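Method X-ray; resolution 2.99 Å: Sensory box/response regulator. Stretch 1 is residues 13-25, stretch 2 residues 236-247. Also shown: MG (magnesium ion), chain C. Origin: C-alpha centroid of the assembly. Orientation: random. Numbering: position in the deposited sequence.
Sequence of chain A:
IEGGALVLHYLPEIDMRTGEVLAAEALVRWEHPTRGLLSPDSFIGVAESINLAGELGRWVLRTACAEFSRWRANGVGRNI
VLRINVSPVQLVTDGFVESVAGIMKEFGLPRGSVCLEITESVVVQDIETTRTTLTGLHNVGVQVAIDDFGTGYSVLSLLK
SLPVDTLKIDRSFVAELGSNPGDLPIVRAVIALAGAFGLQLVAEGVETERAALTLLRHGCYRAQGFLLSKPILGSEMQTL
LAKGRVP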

# COMPACT_ATOMS: atom_id res chain seq x y z
N GLU A 13 20.03 1.50 -14.87
CA GLU A 13 19.06 0.43 -14.67
C GLU A 13 19.34 -0.66 -15.69
O GLU A 13 19.19 -0.46 -16.89
CB GLU A 13 17.66 0.98 -14.88
CG GLU A 13 16.55 -0.05 -14.81
CD GLU A 13 15.21 0.54 -15.16
OE1 GLU A 13 14.41 -0.14 -15.82
OE2 GLU A 13 14.96 1.71 -14.79
N ILE A 14 19.72 -1.83 -15.19
CA ILE A 14 20.17 -2.90 -16.07
C ILE A 14 19.21 -4.08 -16.11
O ILE A 14 18.41 -4.28 -15.21
CB ILE A 14 21.58 -3.39 -15.68
CG1 ILE A 14 21.56 -4.11 -14.33
CG2 ILE A 14 22.56 -2.22 -15.64
CD1 ILE A 14 22.77 -4.99 -14.12
N ASP A 15 19.30 -4.84 -17.20
CA ASP A 15 18.70 -6.16 -17.28
C ASP A 15 19.63 -7.12 -16.56
O ASP A 15 20.76 -7.35 -17.00
CB ASP A 15 18.55 -6.58 -18.75
CG ASP A 15 17.85 -7.92 -18.91
OD1 ASP A 15 17.52 -8.57 -17.90
OD2 ASP A 15 17.62 -8.31 -20.07
N MSE A 16 19.16 -7.70 -15.47
CA MSE A 16 20.00 -8.56 -14.63
C MSE A 16 20.31 -9.89 -15.24
O MSE A 16 21.18 -10.62 -14.75
CB MSE A 16 19.28 -8.82 -13.32
CG MSE A 16 19.19 -7.56 -12.50
SE MSE A 16 18.48 -8.09 -10.74
CE MSE A 16 16.63 -8.47 -11.28
N ARG A 17 19.58 -10.25 -16.29
CA ARG A 17 19.85 -11.45 -17.06
C ARG A 17 21.12 -11.25 -17.89
O ARG A 17 22.08 -12.01 -17.78
CB ARG A 17 18.67 -11.80 -17.97
CG ARG A 17 17.35 -12.00 -17.24
CD ARG A 17 16.19 -12.28 -18.19
NE ARG A 17 15.96 -11.19 -19.14
CZ ARG A 17 14.86 -11.04 -19.89
NH1 ARG A 17 14.77 -10.00 -20.72
NH2 ARG A 17 13.86 -11.92 -19.82
N THR A 18 21.11 -10.20 -18.70
CA THR A 18 22.20 -9.89 -19.62
C THR A 18 23.29 -9.03 -18.98
O THR A 18 24.48 -9.25 -19.18
CB THR A 18 21.68 -9.12 -20.86
OG1 THR A 18 20.52 -9.78 -21.38
CG2 THR A 18 22.75 -9.03 -21.95
N GLY A 19 22.86 -8.03 -18.21
CA GLY A 19 23.75 -6.99 -17.72
C GLY A 19 23.65 -5.72 -18.56
O GLY A 19 24.38 -4.76 -18.32
N GLU A 20 22.72 -5.73 -19.52
CA GLU A 20 22.53 -4.61 -20.46
C GLU A 20 21.82 -3.43 -19.79
O GLU A 20 20.86 -3.62 -19.05
CB GLU A 20 21.72 -5.07 -21.67
CG GLU A 20 21.51 -4.00 -22.73
CD GLU A 20 20.54 -4.40 -23.84
OE1 GLU A 20 19.88 -5.45 -23.72
OE2 GLU A 20 20.44 -3.64 -24.83
N VAL A 21 22.30 -2.22 -20.08
CA VAL A 21 21.69 -0.99 -19.56
C VAL A 21 20.43 -0.64 -20.36
O VAL A 21 20.51 -0.31 -21.55
CB VAL A 21 22.68 0.20 -19.61
CG1 VAL A 21 22.02 1.48 -19.12
CG2 VAL A 21 23.92 -0.10 -18.79
N LEU A 22 19.28 -0.70 -19.69
CA LEU A 22 17.98 -0.41 -20.32
C LEU A 22 17.53 1.03 -20.10
O LEU A 22 16.80 1.59 -20.92
CB LEU A 22 16.91 -1.35 -19.78
CG LEU A 22 17.23 -2.85 -19.83
CD1 LEU A 22 16.01 -3.63 -19.36
CD2 LEU A 22 17.65 -3.31 -21.21
N ALA A 23 17.95 1.61 -18.98
CA ALA A 23 17.63 2.99 -18.66
C ALA A 23 18.61 3.58 -17.66
O ALA A 23 19.47 2.87 -17.13
CB ALA A 23 16.21 3.07 -18.11
N ALA A 24 18.49 4.88 -17.41
CA ALA A 24 19.30 5.58 -16.42
C ALA A 24 18.48 6.63 -15.69
O ALA A 24 17.93 7.52 -16.33
CB ALA A 24 20.49 6.23 -17.08
N GLU A 25 18.41 6.52 -14.37
CA GLU A 25 17.68 7.48 -13.54
C GLU A 25 18.58 8.64 -13.18
O GLU A 25 19.61 8.46 -12.53
CB GLU A 25 17.15 6.82 -12.26
CG GLU A 25 16.29 7.73 -11.37
CD GLU A 25 15.87 7.08 -10.06
OE1 GLU A 25 16.38 5.99 -9.73
OE2 GLU A 25 15.04 7.66 -9.34
N GLU A 236 30.81 9.31 -17.41
CA GLU A 236 31.02 7.91 -17.07
C GLU A 236 29.90 7.04 -17.65
O GLU A 236 30.14 5.92 -18.09
CB GLU A 236 31.10 7.74 -15.55
CG GLU A 236 32.29 8.42 -14.89
CD GLU A 236 32.24 8.37 -13.37
OE1 GLU A 236 31.18 8.67 -12.77
OE2 GLU A 236 33.27 8.03 -12.75
N MSE A 237 28.69 7.59 -17.66
CA MSE A 237 27.52 6.90 -18.21
C MSE A 237 27.68 6.71 -19.69
O MSE A 237 27.37 5.64 -20.21
CB MSE A 237 26.25 7.69 -17.88
CG MSE A 237 24.96 7.05 -18.38
SE MSE A 237 24.58 5.32 -17.52
CE MSE A 237 24.03 5.98 -15.76
N GLN A 238 28.15 7.74 -20.39
CA GLN A 238 28.46 7.63 -21.82
C GLN A 238 29.32 6.41 -22.06
O GLN A 238 28.97 5.53 -22.85
CB GLN A 238 29.23 8.86 -22.33
CG GLN A 238 28.39 9.96 -22.93
CD GLN A 238 29.21 10.91 -23.77
OE1 GLN A 238 30.33 11.27 -23.40
NE2 GLN A 238 28.67 11.33 -24.91
N THR A 239 30.45 6.38 -21.36
CA THR A 239 31.42 5.29 -21.45
C THR A 239 30.74 3.94 -21.21
O THR A 239 30.98 2.97 -21.94
CB THR A 239 32.57 5.51 -20.45
OG1 THR A 239 33.07 6.84 -20.61
CG2 THR A 239 33.70 4.52 -20.68
N LEU A 240 29.87 3.88 -20.21
CA LEU A 240 29.12 2.67 -19.90
C LEU A 240 28.14 2.31 -21.01
O LEU A 240 27.99 1.15 -21.37
CB LEU A 240 28.38 2.83 -18.58
CG LEU A 240 27.42 1.72 -18.16
CD1 LEU A 240 28.08 0.35 -18.21
CD2 LEU A 240 26.89 2.00 -16.76
N LEU A 241 27.45 3.32 -21.53
CA LEU A 241 26.50 3.13 -22.62
C LEU A 241 27.18 2.74 -23.93
O LEU A 241 26.59 2.06 -24.76
CB LEU A 241 25.67 4.40 -22.84
CG LEU A 241 24.70 4.74 -21.71
CD1 LEU A 241 24.14 6.14 -21.93
CD2 LEU A 241 23.57 3.73 -21.61
N ALA A 242 28.42 3.21 -24.10
CA ALA A 242 29.24 2.84 -25.26
C ALA A 242 29.50 1.34 -25.26
O ALA A 242 29.38 0.67 -26.28
CB ALA A 242 30.55 3.61 -25.25
N LYS A 243 29.86 0.82 -24.09
CA LYS A 243 30.02 -0.61 -23.90
C LYS A 243 28.66 -1.29 -24.05
O LYS A 243 28.52 -2.26 -24.79
CB LYS A 243 30.59 -0.91 -22.52
CG LYS A 243 31.96 -0.32 -22.27
CD LYS A 243 32.43 -0.60 -20.86
CE LYS A 243 33.56 0.32 -20.45
NZ LYS A 243 34.02 0.02 -19.06
N GLY A 244 27.67 -0.76 -23.34
CA GLY A 244 26.29 -1.23 -23.42
C GLY A 244 25.85 -2.10 -22.26
O GLY A 244 24.65 -2.29 -22.05
N ARG A 245 26.81 -2.63 -21.50
CA ARG A 245 26.52 -3.55 -20.41
C ARG A 245 27.40 -3.31 -19.19
O ARG A 245 28.33 -2.50 -19.23
CB ARG A 245 26.76 -5.00 -20.86
CG ARG A 245 26.08 -5.39 -22.17
CD ARG A 245 26.34 -6.85 -22.51
NE ARG A 245 27.77 -7.15 -22.60
CZ ARG A 245 28.53 -7.64 -21.61
NH1 ARG A 245 28.01 -7.91 -20.41
NH2 ARG A 245 29.82 -7.86 -21.84
N VAL A 246 27.09 -4.03 -18.12
CA VAL A 246 27.97 -4.14 -16.95
C VAL A 246 28.25 -5.63 -16.73
O VAL A 246 27.55 -6.48 -17.28
CB VAL A 246 27.34 -3.52 -15.68
CG1 VAL A 246 27.05 -2.05 -15.88
CG2 VAL A 246 26.08 -4.26 -15.25
N PRO A 247 29.29 -5.95 -15.94
CA PRO A 247 29.59 -7.35 -15.65
C PRO A 247 28.84 -7.87 -14.42
O PRO A 247 27.61 -7.98 -14.43
CB PRO A 247 31.10 -7.34 -15.40
CG PRO A 247 31.38 -5.97 -14.86
CD PRO A 247 30.32 -5.04 -15.39
MG MG C . 13.25 7.24 -7.76

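Contact between the hairpin formed by residues 13-25 and the last helix and tail of the chain, residues 236-247. The helix 236-243 runs nearly antiparallel to strand 21-25, with the axes 9.7 Å apart at closest approach, and the chain end then passes beside the hairpin turn. There the backbones meet in a single beta bridge, Glu-20 with Arg-245, their CA atoms 4.1 Å apart. Two hydrogen bonds hold it: Val-246 N to Gly-19 O (2.8 Å) and Val-21 N to Gly-244 O (3.1 Å, nearly straight at 170°). Each acceptor also receives a CA-H contact, Arg-245 CA to Gly-19 O at 3.2 Å and Glu-20 CA to Gly-244 O at 3.5 Å. Gly-19 leaves a hollow that the tail occupies: a CB here would point toward the tail and lie 2.6 Å from Val-246 O, a clash, and at phi/psi 99/4 it would also jam against the carbonyl O of Thr-18, which by itself calls for glycine. Gly-244, also with positive phi, is where the chain leaves the helix and turns its carbonyl to Val-21.

Val-21 is the main bump of the strand. Its CA-to-CB bond points toward the helix and its two methyls spread over the last turns, CG2 reaching Leu-240 CG at 4.0 Å and CG1 reaching Leu-241 CD2 at 3.7 Å; the CA-to-CB bond of Leu-241 points sideways, but the end of the side chain comes nearer. Further along, Ala-24 is small, and selenomethionine Met-237 fills the space beside it, CE resting 3.8 Å from Ala-24 CB. From the neighbouring strand, Ile-14 CD1 packs against Val-246 CG2 at 3.6 Å, adding an apolar contact at the tail. At the exposed margin, Arg-245 lies along the turn, its CD 4.2 Å from Thr-18 CG2. The CA-to-CB bond of Glu-25 points away from the helix; its OE2 binds MG at 2.4 Å.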